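Local coordinates for protein putative Transcriptional Regulator (Rhodococcus sp., PDB 2IA2) that probably binds DNA and regulates transcription, as in IclR-family regulators, with a helix-turn-helix domain joined to a GAF-like domain that probably senses a small-molecule effector, at residues Y146-G151 against Q203-G208; E168-Q173 against D184-A189; I198-Q203 against D244-L249. All coordinates share one frame; numbering follows the deposited sequence.

Interaction 1. Residues Y146-G151 against Q203-G208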
ATOM      1  N   TYR A 146      26.670  10.833 -10.639  1.00 34.40           N
ATOM      2  CA  TYR A 146      27.312  10.908 -11.981  1.00 34.93           C
ATOM      3  C   TYR A 146      28.203   9.733 -12.357  1.00 34.83           C
ATOM      4  O   TYR A 146      28.491   9.535 -13.535  1.00 36.80           O
ATOM      5  CB  TYR A 146      28.122  12.210 -12.170  1.00 35.54           C
ATOM      6  CG  TYR A 146      29.514  12.218 -11.570  1.00 35.86           C
ATOM      7  CD1 TYR A 146      30.619  11.822 -12.321  1.00 35.54           C
ATOM      8  CD2 TYR A 146      29.721  12.635 -10.249  1.00 33.19           C
ATOM      9  CE1 TYR A 146      31.921  11.837 -11.767  1.00 36.75           C
ATOM     10  CE2 TYR A 146      30.987  12.666  -9.678  1.00 35.73           C
ATOM     11  CZ  TYR A 146      32.090  12.274 -10.449  1.00 38.54           C
ATOM     12  OH  TYR A 146      33.354  12.308  -9.910  1.00 42.27           O
ATOM     13  N   ALA A 147      28.676   8.986 -11.367  1.00 34.41           N
ATOM     14  CA  ALA A 147      29.666   7.952 -11.608  1.00 34.24           C
ATOM     15  C   ALA A 147      29.142   6.539 -11.339  1.00 33.24           C
ATOM     16  O   ALA A 147      29.923   5.582 -11.302  1.00 33.43           O
ATOM     17  CB  ALA A 147      30.975   8.242 -10.779  1.00 35.83           C
ATOM     18  N   THR A 148      27.817   6.405 -11.192  1.00 31.43           N
ATOM     19  CA  THR A 148      27.185   5.104 -10.956  1.00 29.04           C
ATOM     20  C   THR A 148      26.092   4.891 -11.991  1.00 28.96           C
ATOM     21  O   THR A 148      25.548   5.876 -12.520  1.00 30.36           O
ATOM     22  CB  THR A 148      26.553   5.063  -9.544  1.00 28.21           C
ATOM     23  OG1 THR A 148      25.606   6.112  -9.472  1.00 29.47           O
ATOM     24  CG2 THR A 148      27.609   5.254  -8.474  1.00 25.70           C
ATOM     25  N   SER A 149      25.763   3.631 -12.264  1.00 26.82           N
ATOM     26  CA  SER A 149      24.743   3.302 -13.217  1.00 27.75           C
ATOM     27  C   SER A 149      23.384   3.702 -12.682  1.00 26.29           C
ATOM     28  O   SER A 149      22.604   4.278 -13.396  1.00 25.60           O
ATOM     29  CB  SER A 149      24.790   1.800 -13.637  1.00 27.06           C
ATOM     30  OG  SER A 149      24.471   0.901 -12.566  1.00 27.87           O
HETATM   31  N   MSE A 150      23.114   3.398 -11.408  1.00 26.32           N
HETATM   32  CA  MSE A 150      21.880   3.832 -10.758  1.00 26.91           C
HETATM   33  C   MSE A 150      21.769   5.381 -10.739  1.00 25.53           C
HETATM   34  O   MSE A 150      20.712   5.922 -10.979  1.00 26.42           O
HETATM   35  CB  MSE A 150      21.813   3.265  -9.336  1.00 26.28           C
HETATM   36  CG  MSE A 150      21.516   1.782  -9.406  1.00 25.81           C
HETATM   37 SE   MSE A 150      21.087   0.924  -7.729  1.00 35.89          SE
HETATM   38  CE  MSE A 150      22.753   1.167  -6.773  1.00 21.91           C
ATOM     39  N   GLY A 151      22.865   6.069 -10.482  1.00 24.23           N
ATOM     40  CA  GLY A 151      22.868   7.520 -10.476  1.00 25.39           C
ATOM     41  C   GLY A 151      22.474   8.122 -11.795  1.00 26.61           C
ATOM     42  O   GLY A 151      21.676   9.067 -11.821  1.00 28.68           O
ATOM     43  N   GLN A 203      33.512   0.677 -15.589  1.00 37.06           N
ATOM     44  CA  GLN A 203      34.734   1.058 -14.846  1.00 38.34           C
ATOM     45  C   GLN A 203      35.029   2.562 -14.722  1.00 38.96           C
ATOM     46  O   GLN A 203      36.184   2.966 -14.765  1.00 40.75           O
ATOM     47  CB  GLN A 203      35.971   0.309 -15.382  1.00 38.78           C
ATOM     48  CG  GLN A 203      35.673  -1.107 -15.830  1.00 37.89           C
ATOM     49  CD  GLN A 203      36.884  -1.849 -16.299  1.00 41.49           C
ATOM     50  OE1 GLN A 203      37.881  -1.901 -15.594  1.00 46.29           O
ATOM     51  NE2 GLN A 203      36.792  -2.476 -17.468  1.00 38.71           N
ATOM     52  N   GLU A 204      33.988   3.376 -14.544  1.00 39.11           N
ATOM     53  CA  GLU A 204      34.174   4.811 -14.323  1.00 39.04           C
ATOM     54  C   GLU A 204      34.241   5.145 -12.830  1.00 38.88           C
ATOM     55  O   GLU A 204      34.667   6.251 -12.447  1.00 39.34           O
ATOM     56  CB  GLU A 204      33.049   5.601 -14.969  1.00 39.44           C
ATOM     57  CG  GLU A 204      33.039   5.504 -16.497  1.00 39.10           C
ATOM     58  CD  GLU A 204      32.052   6.464 -17.130  1.00 41.03           C
ATOM     59  OE1 GLU A 204      32.035   7.641 -16.730  1.00 42.10           O
ATOM     60  OE2 GLU A 204      31.309   6.062 -18.036  1.00 40.90           O
ATOM     61  N   LEU A 205      33.825   4.188 -12.005  1.00 36.59           N
ATOM     62  CA  LEU A 205      33.811   4.377 -10.554  1.00 36.37           C
ATOM     63  C   LEU A 205      35.086   3.750  -9.995  1.00 36.51           C
ATOM     64  O   LEU A 205      35.876   4.403  -9.307  1.00 36.62           O
ATOM     65  CB  LEU A 205      32.551   3.756  -9.919  1.00 34.40           C
ATOM     66  CG  LEU A 205      32.350   3.922  -8.398  1.00 35.70           C
ATOM     67  CD1 LEU A 205      32.363   5.381  -7.938  1.00 34.56           C
ATOM     68  CD2 LEU A 205      31.053   3.218  -7.969  1.00 33.55           C
ATOM     69  N   GLU A 206      35.300   2.491 -10.339  1.00 36.01           N
ATOM     70  CA  GLU A 206      36.482   1.783  -9.884  1.00 36.85           C
ATOM     71  C   GLU A 206      36.944   0.866 -11.015  1.00 36.20           C
ATOM     72  O   GLU A 206      36.123   0.291 -11.743  1.00 35.46           O
ATOM     73  CB  GLU A 206      36.112   1.021  -8.594  1.00 37.13           C
ATOM     74  CG  GLU A 206      37.266   0.506  -7.801  1.00 40.97           C
ATOM     75  CD  GLU A 206      36.873   0.160  -6.395  1.00 44.88           C
ATOM     76  OE1 GLU A 206      36.798   1.064  -5.540  1.00 47.96           O
ATOM     77  OE2 GLU A 206      36.629  -1.024  -6.131  1.00 48.21           O
ATOM     78  N   ALA A 207      38.257   0.750 -11.205  1.00 36.92           N
ATOM     79  CA  ALA A 207      38.790  -0.089 -12.289  1.00 36.55           C
ATOM     80  C   ALA A 207      38.401  -1.549 -12.022  1.00 35.45           C
ATOM     81  O   ALA A 207      38.419  -1.980 -10.903  1.00 32.72           O
ATOM     82  CB  ALA A 207      40.332   0.046 -12.391  1.00 38.60           C
ATOM     83  N   GLY A 208      38.065  -2.303 -13.065  1.00 35.54           N
ATOM     84  CA  GLY A 208      37.679  -3.703 -12.860  1.00 35.22           C
ATOM     85  C   GLY A 208      36.233  -3.906 -12.401  1.00 33.67           C
ATOM     86  O   GLY A 208      35.832  -5.033 -12.128  1.00 33.54           O
TER
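Ala147 and Thr148 lie against Leu205 where two connections of the GAF-like effector domain meet: the turn leading into helix 149-156, of which Thr148 is the N-cap, and the loop joining strands 199-202 and 209-217. Tyr146 opens the turn, and its ring carries the CB of Ala147 over one face, 3.8 Å above the plane and displaced toward the rim. The backbone O of Tyr146 accepts a bond from Arg152, whose guanidinium also makes a salt bridge with Glu204 OE1. A single arginine therefore ties the turn to the loop; Ile180 N is a second donor to that same carboxylate oxygen.

Ala147 makes the main approach, its CB directed at the loop, which Gln203 OE1 bridges back on itself by accepting from Gly208 N at 2.6 Å. The small residue lets the backbones come close, with 5.6 Å between Ala147 CA and Leu205 CA. Leu205 CB rests on Ala147 O at 3.5 Å, while Ala147 CB faces Leu205 CD1 at 4.3 Å, so one leucine covers both carbonyl and methyl. Leu205 CG is turned away from the leucine's own N (chi1 -177°), and the two methyls of Leu205 divide the work: CD2 meets Thr148 CG2 at 4.0 Å, the two side chains lying alongside and pointing the same way.

Thr148 suits its place because it has two different branches. With chi1 at 59°, OG1 sits between the backbone N and the carbonyl carbon, while CG2 is left for Leu205. Ser149 and Met150, modelled as selenomethionine, begin the helix and face strands of the sheet. Gly151 completes the first turn: having no side chain, it tolerates the close threonine hydroxyl, and Thr148 OG1 accepts the capping bond from Gly151 N at 2.9 Å, with a bent N-H...O angle of 135°.

Interaction 2. Residues E168-Q173 against D184-A189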
ATOM      1  N   GLU A 168      25.212  22.026 -13.858  1.00 53.44           N
ATOM      2  CA  GLU A 168      25.914  23.295 -13.601  1.00 57.55           C
ATOM      3  C   GLU A 168      26.731  23.268 -12.292  1.00 56.68           C
ATOM      4  O   GLU A 168      27.879  23.683 -12.255  1.00 57.73           O
ATOM      5  CB  GLU A 168      24.894  24.437 -13.562  1.00 58.15           C
ATOM      6  CG  GLU A 168      25.443  25.798 -13.965  1.00 62.19           C
ATOM      7  CD  GLU A 168      24.327  26.819 -14.218  1.00 64.13           C
ATOM      8  OE1 GLU A 168      23.135  26.409 -14.393  1.00 66.84           O
ATOM      9  OE2 GLU A 168      24.645  28.039 -14.243  1.00 71.00           O
ATOM     10  N   LYS A 169      26.119  22.752 -11.236  1.00 56.22           N
ATOM     11  CA  LYS A 169      26.720  22.662  -9.917  1.00 56.21           C
ATOM     12  C   LYS A 169      27.815  21.564  -9.778  1.00 55.05           C
ATOM     13  O   LYS A 169      28.632  21.610  -8.860  1.00 55.34           O
ATOM     14  CB  LYS A 169      25.598  22.470  -8.866  1.00 55.75           C
ATOM     15  CG  LYS A 169      26.117  22.188  -7.437  1.00 58.52           C
ATOM     16  CD  LYS A 169      25.299  22.878  -6.338  1.00 62.69           C
ATOM     17  CE  LYS A 169      24.190  21.968  -5.791  1.00 64.92           C
ATOM     18  NZ  LYS A 169      23.173  22.757  -4.998  1.00 66.84           N
ATOM     19  N   LEU A 170      27.826  20.585 -10.679  1.00 53.88           N
ATOM     20  CA  LEU A 170      28.651  19.387 -10.515  1.00 52.45           C
ATOM     21  C   LEU A 170      30.133  19.618 -10.758  1.00 53.69           C
ATOM     22  O   LEU A 170      30.542  20.256 -11.737  1.00 54.40           O
ATOM     23  CB  LEU A 170      28.153  18.254 -11.423  1.00 51.75           C
ATOM     24  CG  LEU A 170      28.868  16.896 -11.327  1.00 50.08           C
ATOM     25  CD1 LEU A 170      28.872  16.309  -9.950  1.00 43.97           C
ATOM     26  CD2 LEU A 170      28.246  15.926 -12.315  1.00 49.71           C
ATOM     27  N   ASP A 171      30.918  19.075  -9.843  1.00 54.53           N
ATOM     28  CA  ASP A 171      32.387  19.008  -9.927  1.00 56.09           C
ATOM     29  C   ASP A 171      32.719  17.565 -10.334  1.00 55.48           C
ATOM     30  O   ASP A 171      32.813  16.691  -9.473  1.00 55.72           O
ATOM     31  CB  ASP A 171      32.938  19.336  -8.522  1.00 56.32           C
ATOM     32  CG  ASP A 171      34.470  19.356  -8.436  1.00 59.40           C
ATOM     33  OD1 ASP A 171      35.154  19.281  -9.497  1.00 60.63           O
ATOM     34  OD2 ASP A 171      34.972  19.466  -7.272  1.00 58.37           O
ATOM     35  N   ILE A 172      32.863  17.310 -11.634  1.00 55.71           N
ATOM     36  CA  ILE A 172      33.196  15.976 -12.144  1.00 55.64           C
ATOM     37  C   ILE A 172      34.647  15.685 -11.812  1.00 56.72           C
ATOM     38  O   ILE A 172      35.509  16.425 -12.248  1.00 58.59           O
ATOM     39  CB  ILE A 172      33.035  15.905 -13.691  1.00 56.07           C
ATOM     40  CG1 ILE A 172      31.577  16.115 -14.101  1.00 55.51           C
ATOM     41  CG2 ILE A 172      33.557  14.569 -14.239  1.00 56.67           C
ATOM     42  CD1 ILE A 172      31.365  16.472 -15.561  1.00 55.30           C
ATOM     43  N   GLN A 173      34.921  14.637 -11.046  1.00 56.53           N
ATOM     44  CA  GLN A 173      36.316  14.228 -10.746  1.00 57.65           C
ATOM     45  C   GLN A 173      36.774  13.058 -11.619  1.00 57.39           C
ATOM     46  O   GLN A 173      35.960  12.236 -12.012  1.00 56.77           O
ATOM     47  CB  GLN A 173      36.470  13.841  -9.280  1.00 57.26           C
ATOM     48  CG  GLN A 173      35.773  14.779  -8.351  1.00 60.35           C
ATOM     49  CD  GLN A 173      36.380  14.794  -6.982  1.00 64.47           C
ATOM     50  OE1 GLN A 173      36.330  13.802  -6.241  1.00 66.47           O
ATOM     51  NE2 GLN A 173      36.949  15.935  -6.617  1.00 66.78           N
ATOM     52  N   ASP A 184      29.114  18.172 -20.891  1.00 62.91           N
ATOM     53  CA  ASP A 184      28.341  17.902 -22.105  1.00 63.46           C
ATOM     54  C   ASP A 184      28.293  16.390 -22.471  1.00 61.60           C
ATOM     55  O   ASP A 184      27.259  15.865 -22.904  1.00 60.06           O
ATOM     56  CB  ASP A 184      28.886  18.745 -23.269  1.00 65.40           C
ATOM     57  CG  ASP A 184      30.369  18.497 -23.532  1.00 68.66           C
ATOM     58  OD1 ASP A 184      31.227  18.976 -22.743  1.00 70.91           O
ATOM     59  OD2 ASP A 184      30.676  17.825 -24.541  1.00 72.46           O
ATOM     60  N   GLU A 185      29.419  15.708 -22.295  1.00 60.52           N
ATOM     61  CA  GLU A 185      29.491  14.269 -22.516  1.00 59.14           C
ATOM     62  C   GLU A 185      28.703  13.511 -21.433  1.00 56.30           C
ATOM     63  O   GLU A 185      28.061  12.496 -21.717  1.00 55.00           O
ATOM     64  CB  GLU A 185      30.945  13.827 -22.501  1.00 60.38           C
ATOM     65  CG  GLU A 185      31.163  12.422 -22.996  1.00 62.16           C
ATOM     66  CD  GLU A 185      32.574  11.944 -22.745  1.00 66.16           C
ATOM     67  OE1 GLU A 185      33.445  12.773 -22.349  1.00 67.46           O
ATOM     68  OE2 GLU A 185      32.804  10.726 -22.937  1.00 68.06           O
ATOM     69  N   LEU A 186      28.742  14.025 -20.208  1.00 53.70           N
ATOM     70  CA  LEU A 186      27.945  13.448 -19.140  1.00 51.59           C
ATOM     71  C   LEU A 186      26.455  13.605 -19.416  1.00 50.84           C
ATOM     72  O   LEU A 186      25.717  12.647 -19.291  1.00 50.03           O
ATOM     73  CB  LEU A 186      28.309  14.030 -17.772  1.00 50.66           C
ATOM     74  CG  LEU A 186      27.433  13.616 -16.566  1.00 49.16           C
ATOM     75  CD1 LEU A 186      27.319  12.088 -16.364  1.00 45.28           C
ATOM     76  CD2 LEU A 186      28.021  14.247 -15.331  1.00 47.42           C
ATOM     77  N   LYS A 187      26.017  14.804 -19.791  1.00 50.58           N
ATOM     78  CA  LYS A 187      24.618  15.045 -20.107  1.00 50.88           C
ATOM     79  C   LYS A 187      24.151  14.086 -21.201  1.00 50.74           C
ATOM     80  O   LYS A 187      23.022  13.587 -21.159  1.00 50.30           O
ATOM     81  CB  LYS A 187      24.451  16.478 -20.611  1.00 51.95           C
ATOM     82  CG  LYS A 187      23.032  16.996 -20.664  1.00 51.51           C
ATOM     83  CD  LYS A 187      23.058  18.361 -21.319  1.00 54.86           C
ATOM     84  CE  LYS A 187      21.791  19.180 -21.075  1.00 56.92           C
ATOM     85  NZ  LYS A 187      20.572  18.403 -21.222  1.00 53.16           N
ATOM     86  N   ALA A 188      25.021  13.856 -22.183  1.00 50.64           N
ATOM     87  CA  ALA A 188      24.713  12.967 -23.303  1.00 49.89           C
ATOM     88  C   ALA A 188      24.541  11.517 -22.842  1.00 48.27           C
ATOM     89  O   ALA A 188      23.624  10.834 -23.287  1.00 47.99           O
ATOM     90  CB  ALA A 188      25.798  13.063 -24.350  1.00 51.11           C
ATOM     91  N   ALA A 189      25.429  11.052 -21.960  1.00 46.27           N
ATOM     92  CA  ALA A 189      25.331   9.713 -21.402  1.00 44.60           C
ATOM     93  C   ALA A 189      24.016   9.555 -20.614  1.00 44.01           C
ATOM     94  O   ALA A 189      23.347   8.521 -20.705  1.00 44.09           O
ATOM     95  CB  ALA A 189      26.530   9.423 -20.529  1.00 43.94           C
TER
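Leu170 and Ile172 meet Leu186 without any flat group taking part: no ring, amide or carboxylate of one segment lies on the other, and the contact consists of branched methyls. Tyr146, from the turn before helix 149-156, packs on both leucines.

Leu186 projects from helix 183-196 toward the chain that follows helix 160-169, and its CD2 touches both partners. Leu170 CD2 approaches Leu186 CD2 at 3.5 Å, tighter than usual for two methyls, the leucine side chains being roughly perpendicular. Ile172 CD1 lies 4.0 Å from Leu186 CD2, and these two side chains run antiparallel alongside one another. For Leu186, chi1 of 174° swings CG away from its own N and carries CD2 out from the helix, bridging part of the 9.1 Å between Leu186 CA and Ile172 CA.

Leu170 is the first residue to leave the helical conformation. From there the chain is extended, so residues two apart, Leu170 and Ile172, face the same helix while Asp171 between them is exposed. Leu167 of helix 160-169 and Arg152 of helix 149-156 also border Leu186.

With no hydrogen bond or salt bridge between them, the two segments meet by apolar packing, which fixes no particular direction as a polar bond would; Arg183, at the start of helix 183-196, adds a weak bond to Leu170 O.

Interaction 3. Residues I198-Q203 against D244-L249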
ATOM      1  N   ILE A 198      18.132   1.744 -19.821  1.00 35.36           N
ATOM      2  CA  ILE A 198      19.155   1.116 -18.978  1.00 34.51           C
ATOM      3  C   ILE A 198      20.430   1.924 -19.048  1.00 34.04           C
ATOM      4  O   ILE A 198      20.569   2.737 -19.937  1.00 33.51           O
ATOM      5  CB  ILE A 198      19.494  -0.350 -19.354  1.00 35.53           C
ATOM      6  CG1 ILE A 198      19.984  -0.425 -20.766  1.00 39.32           C
ATOM      7  CG2 ILE A 198      18.314  -1.287 -19.059  1.00 37.13           C
ATOM      8  CD1 ILE A 198      20.950  -1.568 -21.010  1.00 46.69           C
ATOM      9  N   CYS A 199      21.344   1.698 -18.091  1.00 32.53           N
ATOM     10  CA  CYS A 199      22.629   2.340 -18.100  1.00 32.01           C
ATOM     11  C   CYS A 199      23.630   1.263 -17.818  1.00 32.24           C
ATOM     12  O   CYS A 199      23.418   0.454 -16.915  1.00 31.70           O
ATOM     13  CB  CYS A 199      22.694   3.415 -16.994  1.00 30.44           C
ATOM     14  SG  CYS A 199      24.335   4.134 -16.826  1.00 33.06           S
ATOM     15  N   VAL A 200      24.667   1.197 -18.620  1.00 31.83           N
ATOM     16  CA  VAL A 200      25.810   0.380 -18.321  1.00 32.58           C
ATOM     17  C   VAL A 200      26.987   1.260 -18.020  1.00 34.03           C
ATOM     18  O   VAL A 200      27.326   2.129 -18.788  1.00 34.40           O
ATOM     19  CB  VAL A 200      26.164  -0.568 -19.429  1.00 33.65           C
ATOM     20  CG1 VAL A 200      27.317  -1.396 -19.062  1.00 33.67           C
ATOM     21  CG2 VAL A 200      25.016  -1.419 -19.788  1.00 33.08           C
ATOM     22  N   LEU A 201      27.574   1.045 -16.863  1.00 33.16           N
ATOM     23  CA  LEU A 201      28.717   1.796 -16.435  1.00 35.32           C
ATOM     24  C   LEU A 201      29.921   0.916 -16.416  1.00 35.58           C
ATOM     25  O   LEU A 201      29.943  -0.044 -15.724  1.00 35.77           O
ATOM     26  CB  LEU A 201      28.482   2.403 -15.075  1.00 35.12           C
ATOM     27  CG  LEU A 201      29.370   3.577 -14.794  1.00 38.30           C
ATOM     28  CD1 LEU A 201      28.598   4.664 -14.217  1.00 39.35           C
ATOM     29  CD2 LEU A 201      30.499   3.172 -13.928  1.00 39.71           C
ATOM     30  N   ASP A 202      30.899   1.243 -17.233  1.00 37.13           N
ATOM     31  CA  ASP A 202      32.057   0.390 -17.461  1.00 37.38           C
ATOM     32  C   ASP A 202      33.284   1.014 -16.835  1.00 37.58           C
ATOM     33  O   ASP A 202      33.952   1.811 -17.435  1.00 38.72           O
ATOM     34  CB  ASP A 202      32.294   0.171 -18.940  1.00 38.73           C
ATOM     35  CG  ASP A 202      33.457  -0.763 -19.217  1.00 41.49           C
ATOM     36  OD1 ASP A 202      33.913  -1.441 -18.323  1.00 40.00           O
ATOM     37  OD2 ASP A 202      33.904  -0.817 -20.349  1.00 44.89           O
ATOM     38  N   GLN A 203      33.512   0.677 -15.589  1.00 37.06           N
ATOM     39  CA  GLN A 203      34.734   1.058 -14.846  1.00 38.34           C
ATOM     40  C   GLN A 203      35.029   2.562 -14.722  1.00 38.96           C
ATOM     41  O   GLN A 203      36.184   2.966 -14.765  1.00 40.75           O
ATOM     42  CB  GLN A 203      35.971   0.309 -15.382  1.00 38.78           C
ATOM     43  CG  GLN A 203      35.673  -1.107 -15.830  1.00 37.89           C
ATOM     44  CD  GLN A 203      36.884  -1.849 -16.299  1.00 41.49           C
ATOM     45  OE1 GLN A 203      37.881  -1.901 -15.594  1.00 46.29           O
ATOM     46  NE2 GLN A 203      36.792  -2.476 -17.468  1.00 38.71           N
ATOM     47  N   ASP A 244      22.963 -11.972 -21.054  1.00 40.37           N
ATOM     48  CA  ASP A 244      22.833 -12.785 -19.854  1.00 41.12           C
ATOM     49  C   ASP A 244      22.271 -12.134 -18.574  1.00 38.56           C
ATOM     50  O   ASP A 244      21.821 -12.872 -17.720  1.00 40.32           O
ATOM     51  CB  ASP A 244      24.181 -13.455 -19.532  1.00 42.04           C
ATOM     52  CG  ASP A 244      24.668 -14.382 -20.676  1.00 49.44           C
ATOM     53  OD1 ASP A 244      23.836 -14.887 -21.524  1.00 51.41           O
ATOM     54  OD2 ASP A 244      25.901 -14.571 -20.728  1.00 52.69           O
ATOM     55  N   LEU A 245      22.363 -10.806 -18.418  1.00 34.69           N
ATOM     56  CA  LEU A 245      22.080 -10.129 -17.154  1.00 30.72           C
ATOM     57  C   LEU A 245      21.069  -9.015 -17.348  1.00 29.53           C
ATOM     58  O   LEU A 245      20.185  -8.852 -16.514  1.00 27.63           O
ATOM     59  CB  LEU A 245      23.336  -9.499 -16.519  1.00 30.34           C
ATOM     60  CG  LEU A 245      24.534 -10.435 -16.226  1.00 32.92           C
ATOM     61  CD1 LEU A 245      25.700  -9.681 -15.559  1.00 31.53           C
ATOM     62  CD2 LEU A 245      24.077 -11.571 -15.409  1.00 28.78           C
ATOM     63  N   ILE A 246      21.225  -8.219 -18.405  1.00 27.54           N
ATOM     64  CA  ILE A 246      20.376  -7.047 -18.557  1.00 28.01           C
ATOM     65  C   ILE A 246      18.893  -7.468 -18.789  1.00 27.38           C
ATOM     66  O   ILE A 246      18.031  -6.859 -18.236  1.00 27.64           O
ATOM     67  CB  ILE A 246      20.908  -6.079 -19.654  1.00 28.63           C
ATOM     68  CG1 ILE A 246      22.188  -5.404 -19.153  1.00 28.04           C
ATOM     69  CG2 ILE A 246      19.779  -5.035 -20.096  1.00 29.21           C
ATOM     70  CD1 ILE A 246      22.991  -4.682 -20.235  1.00 29.03           C
ATOM     71  N   PRO A 247      18.604  -8.540 -19.577  1.00 28.59           N
ATOM     72  CA  PRO A 247      17.191  -8.985 -19.715  1.00 27.74           C
ATOM     73  C   PRO A 247      16.500  -9.265 -18.385  1.00 27.14           C
ATOM     74  O   PRO A 247      15.359  -8.876 -18.193  1.00 27.37           O
ATOM     75  CB  PRO A 247      17.316 -10.290 -20.533  1.00 28.97           C
ATOM     76  CG  PRO A 247      18.573 -10.037 -21.385  1.00 28.79           C
ATOM     77  CD  PRO A 247      19.512  -9.372 -20.412  1.00 28.65           C
ATOM     78  N   SER A 248      17.192  -9.942 -17.479  1.00 27.73           N
ATOM     79  CA  SER A 248      16.634 -10.231 -16.159  1.00 28.46           C
ATOM     80  C   SER A 248      16.482  -8.973 -15.337  1.00 26.79           C
ATOM     81  O   SER A 248      15.490  -8.807 -14.675  1.00 26.60           O
ATOM     82  CB  SER A 248      17.528 -11.247 -15.424  1.00 28.12           C
ATOM     83  OG  SER A 248      17.507 -12.447 -16.140  1.00 28.75           O
ATOM     84  N   LEU A 249      17.488  -8.093 -15.385  1.00 26.66           N
ATOM     85  CA  LEU A 249      17.421  -6.797 -14.692  1.00 25.38           C
ATOM     86  C   LEU A 249      16.146  -6.006 -15.111  1.00 24.90           C
ATOM     87  O   LEU A 249      15.431  -5.464 -14.271  1.00 23.02           O
ATOM     88  CB  LEU A 249      18.715  -6.016 -14.963  1.00 25.18           C
ATOM     89  CG  LEU A 249      18.707  -4.579 -14.394  1.00 27.85           C
ATOM     90  CD1 LEU A 249      18.617  -4.603 -12.902  1.00 27.75           C
ATOM     91  CD2 LEU A 249      19.922  -3.827 -14.825  1.00 30.50           C
TER
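Ile246 sends both ends of its forked side chain against strand 199-202 and the residue before it, Ile198. Its chi1 of -71° sets CG1 beside the backbone N and CG2 beside the carbonyl carbon; the longer branch is then extended, so that CG2 and CD1 form two separate touching points. Ile198 CD1 fits against both, lying 3.8 Å from Ile246 CG2 and 3.8 Å from Ile246 CD1. Ile246 CD1 also reaches Val200 CG2 at 3.9 Å.

Ile198 takes a less common isoleucine conformation. At chi1 59°, CG1 is wedged between the backbone N and the carbonyl carbon, and this turns CD1 to the two methyls of Ile246, while Ile198 CG2 stays at 4.2 Å from Ile246 CG2. Ile198 and Val200 run roughly perpendicular to Ile246, and the pairs that touch are all methyls. Beta-branched Ile198 and Val200 suit this place: they are at ease in extended chain and present compact hydrocarbon close to the backbone.

Leu249, near one turn along the helix, also points this way but makes no close contact with 198-203; it packs instead on Met212 of strand 209-217 and on Val227 and Ile229 of strand 223-232. Cys199 and Leu201 face the other side of the sheet, toward helix 149-156.

At the far end of the strand the chemistry becomes polar. Asp202 OD1 receives Gln203 NE2 at 3.2 Å on its syn side, 24° out of the carboxylate plane, and Asp202 also forms salt bridges with Arg210 and Arg178.

The arrangement joins an edge strand of the six-stranded antiparallel sheet to the first turn of the C-terminal helix 246-264. Helices on both faces of such a sheet are characteristic of the GAF-like fold of IclR effector domains.

All three contacts belong to the IclR C-terminal, GAF-like domain. Along the chain, interaction 2 falls wholly between the two segments of interaction 1, whereas interactions 1 and 3 alternate and share Gln203. The centres of interactions 1 and 2 are 13 Å apart, and Tyr146 connects them: Tyr146 OH probably bonds Gln173 N at 3.0 Å. Interaction 3 is centred 12 Å from interaction 1, joined through Leu201, whose CD1 packs on Ala147 O at 3.3 Å. Interactions 2 and 3 stay about 6 Å apart at their nearest atoms. Strand 199-202 thus stands between the C-terminal helix and helix 149-156; helix 183-196 reaches this region through Arg152 and Tyr146.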